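Local coordinates for putative HAD-hydrolase YfnB (Bacillus subtilis, PDB 3ED5), which is a putative hydrolase of the haloacid dehalogenase superfamily that may act as a 5'-nucleotidase, its own substrate not being established, at residues V14-A24 with Q132-L141; F33-M44 with A76-E84. All blocks are in the same frame, centred on the assembly; numbering follows the deposited sequence. Where two conformers were deposited one is given.

Interaction 1. Residues V14-A24 with Q132-L141; sequences VDDTILDFQAA and QYKRLRDSGL. With FMT (formic acid), chain G.
R135 reaches from helix 129-138 to the carboxylate of D15, and its NH1 donates to the syn lone pair of D15 OD1 in a short salt bridge (2.7 Å) that lies in the guanidinium plane. NH2 adds a weak second bond to the same oxygen. The other carboxylate oxygen, OD2 of D15, is met from above the carboxylate plane by NE2 of Q132 at 3.0 Å, and a water donates to both this OD2 and Q132 OE1. A bend at chi3 (62°) turns the guanidinium toward D15, while its NE is held by the carbonyl of G101.

L19 lies against one face of the guanidinium, with L19 CD1 over its centre, and NH2 of R135 approaches the F21 ring at its edge, 3.9 Å from F21 CD1. Beyond the guanidinium the contact is aliphatic: CD1 of I18 meets CD1 of L141 at 3.9 Å and CD2 of L136 at 4.1 Å, and CD2 of L19 rests on S139, whose OG is tied back to the carbonyl of R135. With an alanine at D15, the buried R135 guanidinium would probably lose its salt-bridge mate and Q132 NE2 one acceptor. D15 is the second aspartate of the DxDxT motif I, two residues after D13, the probable nucleophile; in related HAD phosphatases this position serves as general acid/base, and here R135 and Q132 fix how its carboxylate is turned.

Interaction 2. Residues F33-M44 with A76-E84; sequences FEDQNIPLTNDM and ALLKEYGYE. With FMT (formic acid), chain I.
M44 and Y81 make the first of two aliphatic-aromatic contacts. The selenomethionine CG sits over the centre of the Y81 ring, 3.6 Å from the centroid and 10° off the normal, and SE lies over the same face in a Met-aromatic contact. A bend at chi3 (83°) turns the terminal CE of M44 toward L78, 3.7 Å from L78 CD2 in the conformer given here. In the second, I38 lies along the face of Y83: its CD1 stands 4.0 Å from the ring centroid in a CH-pi contact, while I38 CG2 approaches the phenolic end, 3.6 Å from Y83 OH.

Purely aliphatic and ring-edge packing fills in between. I38 and L78 meet tip to tip, CD1 to CD2, and L77 CD2 reaches the edge of the F33 ring with 3.8 Å to F33 CZ. One face of that ring is covered by L40 CD1 from its own segment.

These residues belong to the helical cap that HAD phosphatases carry above the Rossmann-like core; here the turn linking helices 21-35 and 42-60 packs on the end of helix 66-80. Schellman motifs terminate two of these helices, with N37 and G82 at positive phi, and T41 N-caps the next helix by accepting from M44 N through OG1.

No direct hydrogen bond joins the two segments. A water donates to the P39 carbonyl and makes a weak hydrogen bond with Y83 OH (3.4 Å). A formic acid molecule, probably from the crystallisation liquor, accepts from T41 OG1 and lies beside Y81, while L90 of helix 87-98 backs L78.

How the interactions relate
Both interactions draw on helix 21-35, interaction 1 at its start and interaction 2 at its far end; their centres lie about 26 Å apart and the two do not touch. Interaction 2 is nested along the chain inside the loop closed by interaction 1. The first is buried near the middle of the molecule, where the catalytic-side loop meets a helix flanking the sheet, and it combines a charged network with aliphatic packing. The second lies at the periphery, partly buried and away from the active site, and relies on aromatic faces, aliphatic tips and a selenomethionine side chain, with a weakly held water between polar atoms of the two segments. Helix 21-35 thus runs from the core into the cap.

Interaction 1. Residues V14-A24 with Q132-L141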
loop_
_atom_site.group_PDB
_atom_site.type_symbol
_atom_site.label_atom_id
_atom_site.label_comp_id
_atom_site.label_asym_id
_atom_site.label_seq_id
_atom_site.Cartn_x
_atom_site.Cartn_y
_atom_site.Cartn_z
ATOM N N VAL A 14 0.788 1.949 -3.132
ATOM C CA VAL A 14 1.060 3.259 -2.509
ATOM C C VAL A 14 1.931 3.082 -1.259
ATOM O O VAL A 14 3.077 3.565 -1.176
ATOM C CB VAL A 14 -0.267 3.997 -2.120
ATOM C CG1 VAL A 14 0.025 5.348 -1.425
ATOM C CG2 VAL A 14 -1.104 4.315 -3.403
ATOM N N ASP A 15 1.352 2.411 -0.278
ATOM C CA ASP A 15 1.936 2.464 1.078
ATOM C C ASP A 15 3.196 1.621 1.217
ATOM O O ASP A 15 3.191 0.414 0.962
ATOM C CB ASP A 15 0.881 2.084 2.126
ATOM C CG ASP A 15 -0.198 3.131 2.218
ATOM O OD1 ASP A 15 0.142 4.315 2.036
ATOM O OD2 ASP A 15 -1.362 2.778 2.476
ATOM N N ASP A 16 4.249 2.302 1.633
ATOM C CA ASP A 16 5.598 1.745 1.776
ATOM C C ASP A 16 6.138 1.259 0.443
ATOM O O ASP A 16 7.070 0.467 0.409
ATOM C CB ASP A 16 5.646 0.654 2.851
ATOM C CG ASP A 16 5.346 1.220 4.218
ATOM O OD1 ASP A 16 5.815 2.350 4.499
ATOM O OD2 ASP A 16 4.662 0.518 4.977
ATOM N N THR A 17 5.582 1.799 -0.651
ATOM C CA THR A 17 6.122 1.568 -1.999
ATOM C C THR A 17 6.589 2.919 -2.530
ATOM O O THR A 17 7.775 3.080 -2.805
ATOM C CB THR A 17 5.070 0.907 -2.915
ATOM O OG1 THR A 17 4.698 -0.362 -2.353
ATOM C CG2 THR A 17 5.652 0.653 -4.340
ATOM N N ILE A 18 5.679 3.908 -2.596
ATOM C CA ILE A 18 6.056 5.280 -2.971
ATOM C C ILE A 18 5.838 6.313 -1.853
ATOM O O ILE A 18 6.506 7.322 -1.836
ATOM C CB ILE A 18 5.377 5.761 -4.313
ATOM C CG1 ILE A 18 3.841 5.651 -4.225
ATOM C CG2 ILE A 18 5.971 4.975 -5.486
ATOM C CD1 ILE A 18 3.040 6.040 -5.544
ATOM N N LEU A 19 4.907 6.047 -0.939
ATOM C CA LEU A 19 4.726 6.902 0.245
ATOM C C LEU A 19 5.245 6.149 1.449
ATOM O O LEU A 19 5.108 4.930 1.509
ATOM C CB LEU A 19 3.236 7.245 0.444
ATOM C CG LEU A 19 2.648 8.206 -0.594
ATOM C CD1 LEU A 19 1.173 8.536 -0.219
ATOM C CD2 LEU A 19 3.475 9.482 -0.665
ATOM N N ASP A 20 5.796 6.880 2.419
ATOM C CA ASP A 20 6.371 6.253 3.600
ATOM C C ASP A 20 5.224 6.101 4.616
ATOM O O ASP A 20 5.002 6.976 5.468
ATOM C CB ASP A 20 7.537 7.114 4.109
ATOM C CG ASP A 20 8.248 6.514 5.347
ATOM O OD1 ASP A 20 7.803 5.519 5.929
ATOM O OD2 ASP A 20 9.275 7.071 5.724
ATOM N N PHE A 21 4.479 4.995 4.478
ATOM C CA PHE A 21 3.335 4.742 5.339
ATOM C C PHE A 21 3.781 4.494 6.760
ATOM O O PHE A 21 3.109 4.924 7.701
ATOM C CB PHE A 21 2.520 3.541 4.864
ATOM C CG PHE A 21 1.302 3.289 5.707
ATOM C CD1 PHE A 21 0.129 4.027 5.490
ATOM C CD2 PHE A 21 1.346 2.366 6.770
ATOM C CE1 PHE A 21 -1.016 3.806 6.278
ATOM C CE2 PHE A 21 0.204 2.153 7.569
ATOM C CZ PHE A 21 -0.977 2.870 7.309
ATOM N N GLN A 22 4.933 3.847 6.924
ATOM C CA GLN A 22 5.462 3.667 8.311
ATOM C C GLN A 22 5.570 4.986 9.075
ATOM O O GLN A 22 5.205 5.059 10.261
ATOM C CB GLN A 22 6.825 2.964 8.285
ATOM C CG GLN A 22 6.738 1.559 7.669
ATOM C CD GLN A 22 5.724 0.703 8.384
ATOM O OE1 GLN A 22 4.667 0.338 7.840
ATOM N NE2 GLN A 22 6.017 0.400 9.623
ATOM N N ALA A 23 6.106 6.011 8.419
ATOM C CA ALA A 23 6.203 7.314 9.010
ATOM C C ALA A 23 4.837 7.930 9.333
ATOM O O ALA A 23 4.652 8.505 10.421
ATOM C CB ALA A 23 7.065 8.263 8.149
ATOM N N ALA A 24 3.913 7.865 8.375
ATOM C CA ALA A 24 2.550 8.379 8.580
ATOM C C ALA A 24 1.862 7.653 9.742
ATOM O O ALA A 24 1.239 8.300 10.584
ATOM C CB ALA A 24 1.699 8.246 7.290
ATOM N N GLN A 132 -5.949 7.813 0.302
ATOM C CA GLN A 132 -4.908 7.640 -0.701
ATOM C C GLN A 132 -4.898 8.824 -1.658
ATOM O O GLN A 132 -3.815 9.339 -1.990
ATOM C CB GLN A 132 -5.119 6.309 -1.448
ATOM C CG GLN A 132 -5.101 5.011 -0.538
ATOM C CD GLN A 132 -3.885 4.918 0.388
ATOM O OE1 GLN A 132 -3.698 5.752 1.290
ATOM N NE2 GLN A 132 -3.112 3.856 0.237
ATOM N N TYR A 133 -6.083 9.271 -2.076
ATOM C CA TYR A 133 -6.199 10.443 -2.937
ATOM C C TYR A 133 -5.549 11.660 -2.247
ATOM O O TYR A 133 -4.744 12.398 -2.850
ATOM C CB TYR A 133 -7.663 10.760 -3.271
ATOM C CG TYR A 133 -8.158 10.048 -4.529
ATOM C CD1 TYR A 133 -8.417 8.680 -4.543
ATOM C CD2 TYR A 133 -8.355 10.762 -5.711
ATOM C CE1 TYR A 133 -8.896 8.028 -5.714
ATOM C CE2 TYR A 133 -8.823 10.130 -6.884
ATOM C CZ TYR A 133 -9.099 8.768 -6.870
ATOM O OH TYR A 133 -9.557 8.154 -8.032
ATOM N N LYS A 134 -5.894 11.846 -0.977
ATOM C CA LYS A 134 -5.387 13.013 -0.256
ATOM C C LYS A 134 -3.864 13.000 -0.104
ATOM O O LYS A 134 -3.208 14.017 -0.412
ATOM C CB LYS A 134 -6.076 13.168 1.117
ATOM C CG LYS A 134 -5.552 14.385 1.895
ATOM C CD LYS A 134 -6.320 14.573 3.215
ATOM C CE LYS A 134 -6.031 15.907 3.861
ATOM N NZ LYS A 134 -4.580 16.062 4.191
ATOM N N ARG A 135 -3.301 11.872 0.327
ATOM C CA ARG A 135 -1.846 11.752 0.519
ATOM C C ARG A 135 -1.084 11.828 -0.817
ATOM O O ARG A 135 -0.009 12.453 -0.887
ATOM C CB ARG A 135 -1.512 10.478 1.299
ATOM C CG ARG A 135 -2.000 10.607 2.777
ATOM C CD ARG A 135 -1.995 9.255 3.447
ATOM N NE ARG A 135 -0.629 8.678 3.496
ATOM C CZ ARG A 135 -0.282 7.462 3.070
ATOM N NH1 ARG A 135 -1.175 6.628 2.525
ATOM N NH2 ARG A 135 0.984 7.071 3.211
ATOM N N LEU A 136 -1.654 11.261 -1.882
ATOM C CA LEU A 136 -1.030 11.432 -3.190
ATOM C C LEU A 136 -1.072 12.891 -3.653
ATOM O O LEU A 136 -0.115 13.368 -4.314
ATOM C CB LEU A 136 -1.694 10.529 -4.258
ATOM C CG LEU A 136 -1.402 9.041 -4.066
ATOM C CD1 LEU A 136 -2.370 8.221 -4.939
ATOM C CD2 LEU A 136 0.074 8.665 -4.331
ATOM N N ARG A 137 -2.169 13.587 -3.385
ATOM C CA ARG A 137 -2.246 15.008 -3.765
ATOM C C ARG A 137 -1.235 15.842 -2.971
ATOM O O ARG A 137 -0.510 16.658 -3.536
ATOM C CB ARG A 137 -3.651 15.576 -3.584
ATOM C CG ARG A 137 -4.624 15.137 -4.659
ATOM C CD ARG A 137 -5.885 16.010 -4.649
ATOM N NE ARG A 137 -6.750 15.682 -5.785
ATOM C CZ ARG A 137 -7.849 14.927 -5.706
ATOM N NH1 ARG A 137 -8.547 14.686 -6.800
ATOM N NH2 ARG A 137 -8.257 14.417 -4.543
ATOM N N ASP A 138 -1.228 15.648 -1.652
ATOM C CA ASP A 138 -0.401 16.465 -0.781
ATOM C C ASP A 138 1.109 16.293 -1.006
ATOM O O ASP A 138 1.869 17.241 -0.785
ATOM C CB ASP A 138 -0.727 16.153 0.703
ATOM C CG ASP A 138 -2.151 16.593 1.119
ATOM O OD1 ASP A 138 -2.820 17.366 0.401
ATOM O OD2 ASP A 138 -2.603 16.209 2.238
ATOM N N SER A 139 1.529 15.102 -1.434
ATOM C CA SER A 139 2.941 14.807 -1.727
ATOM C C SER A 139 3.314 15.205 -3.177
ATOM O O SER A 139 4.475 15.070 -3.574
ATOM C CB SER A 139 3.191 13.295 -1.571
ATOM O OG SER A 139 2.381 12.539 -2.490
ATOM N N GLY A 140 2.327 15.649 -3.944
ATOM C CA GLY A 140 2.549 16.019 -5.376
ATOM C C GLY A 140 2.618 14.867 -6.370
ATOM O O GLY A 140 2.923 15.108 -7.546
ATOM N N LEU A 141 2.388 13.636 -5.922
ATOM C CA LEU A 141 2.464 12.458 -6.810
ATOM C C LEU A 141 1.237 12.291 -7.682
ATOM O O LEU A 141 1.352 11.752 -8.796
ATOM C CB LEU A 141 2.699 11.160 -6.043
ATOM C CG LEU A 141 4.042 11.017 -5.306
ATOM C CD1 LEU A 141 4.024 9.707 -4.557
ATOM C CD2 LEU A 141 5.202 11.013 -6.299
HETATM C C FMT G . -8.084 16.157 -1.513
HETATM O O1 FMT G . -8.512 17.000 -2.325
HETATM O O2 FMT G . -7.782 14.994 -1.808
HETATM O O HOH W 1 -3.456 4.298 3.748
#

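Interaction 2. Residues F33-M44 with A76-E84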
loop_
_atom_site.group_PDB
_atom_site.type_symbol
_atom_site.label_atom_id
_atom_site.label_comp_id
_atom_site.label_asym_id
_atom_site.label_seq_id
_atom_site.Cartn_x
_atom_site.Cartn_y
_atom_site.Cartn_z
ATOM N N PHE A 33 -2.730 8.442 20.592
ATOM C CA PHE A 33 -2.520 8.132 22.018
ATOM C C PHE A 33 -2.347 9.363 22.900
ATOM O O PHE A 33 -2.781 9.375 24.067
ATOM C CB PHE A 33 -1.379 7.140 22.168
ATOM C CG PHE A 33 -1.807 5.722 21.930
ATOM C CD1 PHE A 33 -2.134 5.293 20.644
ATOM C CD2 PHE A 33 -1.926 4.826 22.989
ATOM C CE1 PHE A 33 -2.571 3.981 20.411
ATOM C CE2 PHE A 33 -2.361 3.517 22.778
ATOM C CZ PHE A 33 -2.664 3.080 21.473
ATOM N N GLU A 34 -1.750 10.407 22.338
ATOM C CA GLU A 34 -1.695 11.705 23.025
ATOM C C GLU A 34 -3.122 12.248 23.171
ATOM O O GLU A 34 -3.486 12.725 24.230
ATOM C CB GLU A 34 -0.818 12.707 22.256
ATOM C CG GLU A 34 0.671 12.378 22.256
ATOM C CD GLU A 34 1.537 13.462 21.592
ATOM O OE1 GLU A 34 1.004 14.503 21.133
ATOM O OE2 GLU A 34 2.765 13.261 21.533
ATOM N N ASP A 35 -3.925 12.166 22.108
ATOM C CA ASP A 35 -5.325 12.629 22.141
ATOM C C ASP A 35 -6.092 11.950 23.282
ATOM O O ASP A 35 -6.851 12.612 24.011
ATOM C CB ASP A 35 -6.037 12.384 20.794
ATOM C CG ASP A 35 -7.489 12.877 20.799
ATOM O OD1 ASP A 35 -7.695 14.096 20.632
ATOM O OD2 ASP A 35 -8.425 12.055 20.959
ATOM N N GLN A 36 -5.862 10.647 23.449
ATOM C CA GLN A 36 -6.561 9.832 24.449
ATOM C C GLN A 36 -5.915 9.852 25.825
ATOM O O GLN A 36 -6.418 9.207 26.736
ATOM C CB GLN A 36 -6.601 8.384 24.002
ATOM C CG GLN A 36 -7.394 8.185 22.721
ATOM C CD GLN A 36 -8.857 8.551 22.898
ATOM O OE1 GLN A 36 -9.586 7.859 23.592
ATOM N NE2 GLN A 36 -9.287 9.636 22.275
ATOM N N ASN A 37 -4.781 10.540 25.941
ATOM C CA ASN A 37 -3.959 10.557 27.156
ATOM C C ASN A 37 -3.621 9.174 27.669
ATOM O O ASN A 37 -3.724 8.919 28.861
ATOM C CB ASN A 37 -4.635 11.357 28.268
ATOM C CG ASN A 37 -4.967 12.753 27.844
ATOM O OD1 ASN A 37 -4.106 13.492 27.360
ATOM N ND2 ASN A 37 -6.233 13.130 27.998
ATOM N N ILE A 38 -3.239 8.287 26.759
ATOM C CA ILE A 38 -2.820 6.934 27.108
ATOM C C ILE A 38 -1.357 6.771 26.710
ATOM O O ILE A 38 -1.005 7.021 25.551
ATOM C CB ILE A 38 -3.634 5.881 26.306
ATOM C CG1 ILE A 38 -5.110 5.928 26.670
ATOM C CG2 ILE A 38 -3.062 4.473 26.508
ATOM C CD1 ILE A 38 -5.948 4.917 25.846
ATOM N N PRO A 39 -0.495 6.341 27.650
ATOM C CA PRO A 39 0.908 6.131 27.292
ATOM C C PRO A 39 0.970 5.057 26.213
ATOM O O PRO A 39 0.241 4.067 26.325
ATOM C CB PRO A 39 1.533 5.634 28.610
ATOM C CG PRO A 39 0.643 6.202 29.667
ATOM C CD PRO A 39 -0.731 6.098 29.093
ATOM N N LEU A 40 1.777 5.283 25.172
ATOM C CA LEU A 40 1.957 4.311 24.080
ATOM C C LEU A 40 3.287 3.611 24.325
ATOM O O LEU A 40 4.337 4.075 23.885
ATOM C CB LEU A 40 1.927 4.998 22.707
ATOM C CG LEU A 40 2.117 4.102 21.452
ATOM C CD1 LEU A 40 1.112 2.939 21.434
ATOM C CD2 LEU A 40 2.095 4.941 20.172
ATOM N N THR A 41 3.226 2.512 25.069
ATOM C CA THR A 41 4.399 1.703 25.368
ATOM C C THR A 41 4.915 0.934 24.150
ATOM O O THR A 41 4.183 0.726 23.160
ATOM C CB THR A 41 4.095 0.717 26.510
ATOM O OG1 THR A 41 3.191 -0.295 26.055
ATOM C CG2 THR A 41 3.460 1.462 27.693
ATOM N N ASN A 42 6.182 0.527 24.212
ATOM C CA ASN A 42 6.740 -0.351 23.179
ATOM C C ASN A 42 5.907 -1.618 22.995
ATOM O O ASN A 42 5.614 -1.995 21.848
ATOM C CB ASN A 42 8.180 -0.729 23.518
ATOM C CG ASN A 42 9.135 0.415 23.324
ATOM O OD1 ASN A 42 8.837 1.380 22.619
ATOM N ND2 ASN A 42 10.303 0.317 23.951
ATOM N N ASP A 43 5.509 -2.239 24.113
ATOM C CA ASP A 43 4.704 -3.457 24.065
ATOM C C ASP A 43 3.409 -3.210 23.329
ATOM O O ASP A 43 3.057 -3.992 22.441
ATOM C CB ASP A 43 4.423 -4.046 25.453
ATOM C CG ASP A 43 5.671 -4.628 26.104
ATOM O OD1 ASP A 43 6.713 -4.735 25.411
ATOM O OD2 ASP A 43 5.618 -4.966 27.315
HETATM N N MSE A 44 2.718 -2.117 23.667
HETATM C CA MSE A 44 1.465 -1.780 22.967
HETATM C C MSE A 44 1.623 -1.526 21.472
HETATM O O MSE A 44 0.802 -1.983 20.677
HETATM C CB MSE A 44 0.733 -0.623 23.635
HETATM C CG MSE A 44 0.109 -1.049 24.923
HETATM SE SE MSE A 44 -0.479 0.459 26.067
HETATM C CE MSE A 44 -2.160 0.748 25.183
ATOM N N ALA A 76 -9.759 -3.633 19.781
ATOM C CA ALA A 76 -9.066 -4.914 20.107
ATOM C C ALA A 76 -7.800 -4.657 20.923
ATOM O O ALA A 76 -7.536 -5.349 21.917
ATOM C CB ALA A 76 -8.718 -5.687 18.834
ATOM N N LEU A 77 -7.027 -3.650 20.521
ATOM C CA LEU A 77 -5.801 -3.318 21.260
ATOM C C LEU A 77 -6.121 -2.771 22.649
ATOM O O LEU A 77 -5.668 -3.328 23.680
ATOM C CB LEU A 77 -4.991 -2.283 20.473
ATOM C CG LEU A 77 -3.702 -1.806 21.142
ATOM C CD1 LEU A 77 -2.661 -2.933 21.161
ATOM C CD2 LEU A 77 -3.197 -0.544 20.404
ATOM N N LEU A 78 -6.907 -1.693 22.716
ATOM C CA LEU A 78 -7.115 -1.051 24.032
ATOM C C LEU A 78 -7.907 -1.898 25.010
ATOM O O LEU A 78 -7.639 -1.854 26.220
ATOM C CB LEU A 78 -7.722 0.357 23.891
ATOM C CG LEU A 78 -6.826 1.349 23.136
ATOM C CD1 LEU A 78 -7.550 2.653 22.882
ATOM C CD2 LEU A 78 -5.526 1.592 23.867
ATOM N N LYS A 79 -8.854 -2.696 24.526
ATOM C CA LYS A 79 -9.645 -3.572 25.427
ATOM C C LYS A 79 -8.797 -4.567 26.260
ATOM O O LYS A 79 -9.049 -4.766 27.469
ATOM C CB LYS A 79 -10.717 -4.328 24.627
ATOM C CG LYS A 79 -11.741 -5.079 25.470
ATOM C CD LYS A 79 -12.487 -6.119 24.635
ATOM C CE LYS A 79 -13.255 -5.519 23.488
ATOM N NZ LYS A 79 -13.601 -6.629 22.533
ATOM N N GLU A 80 -7.736 -5.107 25.652
ATOM C CA GLU A 80 -6.921 -6.110 26.326
ATOM C C GLU A 80 -5.950 -5.463 27.322
ATOM O O GLU A 80 -5.429 -6.133 28.217
ATOM C CB GLU A 80 -6.201 -6.999 25.296
ATOM C CG GLU A 80 -5.036 -6.354 24.619
ATOM C CD GLU A 80 -4.274 -7.347 23.700
ATOM O OE1 GLU A 80 -3.420 -6.892 22.914
ATOM O OE2 GLU A 80 -4.511 -8.560 23.814
ATOM N N TYR A 81 -5.746 -4.152 27.173
ATOM C CA TYR A 81 -5.023 -3.319 28.160
ATOM C C TYR A 81 -5.979 -2.660 29.168
ATOM O O TYR A 81 -5.562 -1.820 29.994
ATOM C CB TYR A 81 -4.071 -2.316 27.447
ATOM C CG TYR A 81 -2.911 -3.051 26.776
ATOM C CD1 TYR A 81 -2.956 -3.426 25.429
ATOM C CD2 TYR A 81 -1.800 -3.454 27.538
ATOM C CE1 TYR A 81 -1.917 -4.157 24.865
ATOM C CE2 TYR A 81 -0.755 -4.162 26.971
ATOM C CZ TYR A 81 -0.812 -4.512 25.658
ATOM O OH TYR A 81 0.257 -5.231 25.160
ATOM N N GLY A 82 -7.238 -3.095 29.168
ATOM C CA GLY A 82 -8.202 -2.731 30.221
ATOM C C GLY A 82 -8.995 -1.450 29.994
ATOM O O GLY A 82 -9.654 -0.965 30.921
ATOM N N TYR A 83 -8.923 -0.887 28.787
ATOM C CA TYR A 83 -9.671 0.333 28.435
ATOM C C TYR A 83 -10.938 -0.000 27.652
ATOM O O TYR A 83 -10.881 -0.762 26.667
ATOM C CB TYR A 83 -8.821 1.292 27.579
ATOM C CG TYR A 83 -7.490 1.742 28.169
ATOM C CD1 TYR A 83 -7.407 2.865 29.018
ATOM C CD2 TYR A 83 -6.306 1.068 27.866
ATOM C CE1 TYR A 83 -6.167 3.280 29.543
ATOM C CE2 TYR A 83 -5.072 1.473 28.378
ATOM C CZ TYR A 83 -5.013 2.581 29.223
ATOM O OH TYR A 83 -3.790 2.968 29.724
ATOM N N GLU A 84 -12.075 0.581 28.054
ATOM C CA GLU A 84 -13.310 0.476 27.278
ATOM C C GLU A 84 -13.281 1.571 26.212
ATOM O O GLU A 84 -13.342 2.768 26.540
ATOM C CB GLU A 84 -14.551 0.585 28.180
ATOM C CG GLU A 84 -15.032 -0.764 28.719
ATOM C CD GLU A 84 -13.890 -1.656 29.166
ATOM O OE1 GLU A 84 -13.417 -1.488 30.308
ATOM O OE2 GLU A 84 -13.465 -2.524 28.369
HETATM C C FMT I . 1.703 -1.719 28.323
HETATM O O1 FMT I . 2.852 -2.096 28.067
HETATM O O2 FMT I . 1.147 -1.764 29.430
HETATM O O HOH W 2 -0.521 2.623 28.718
#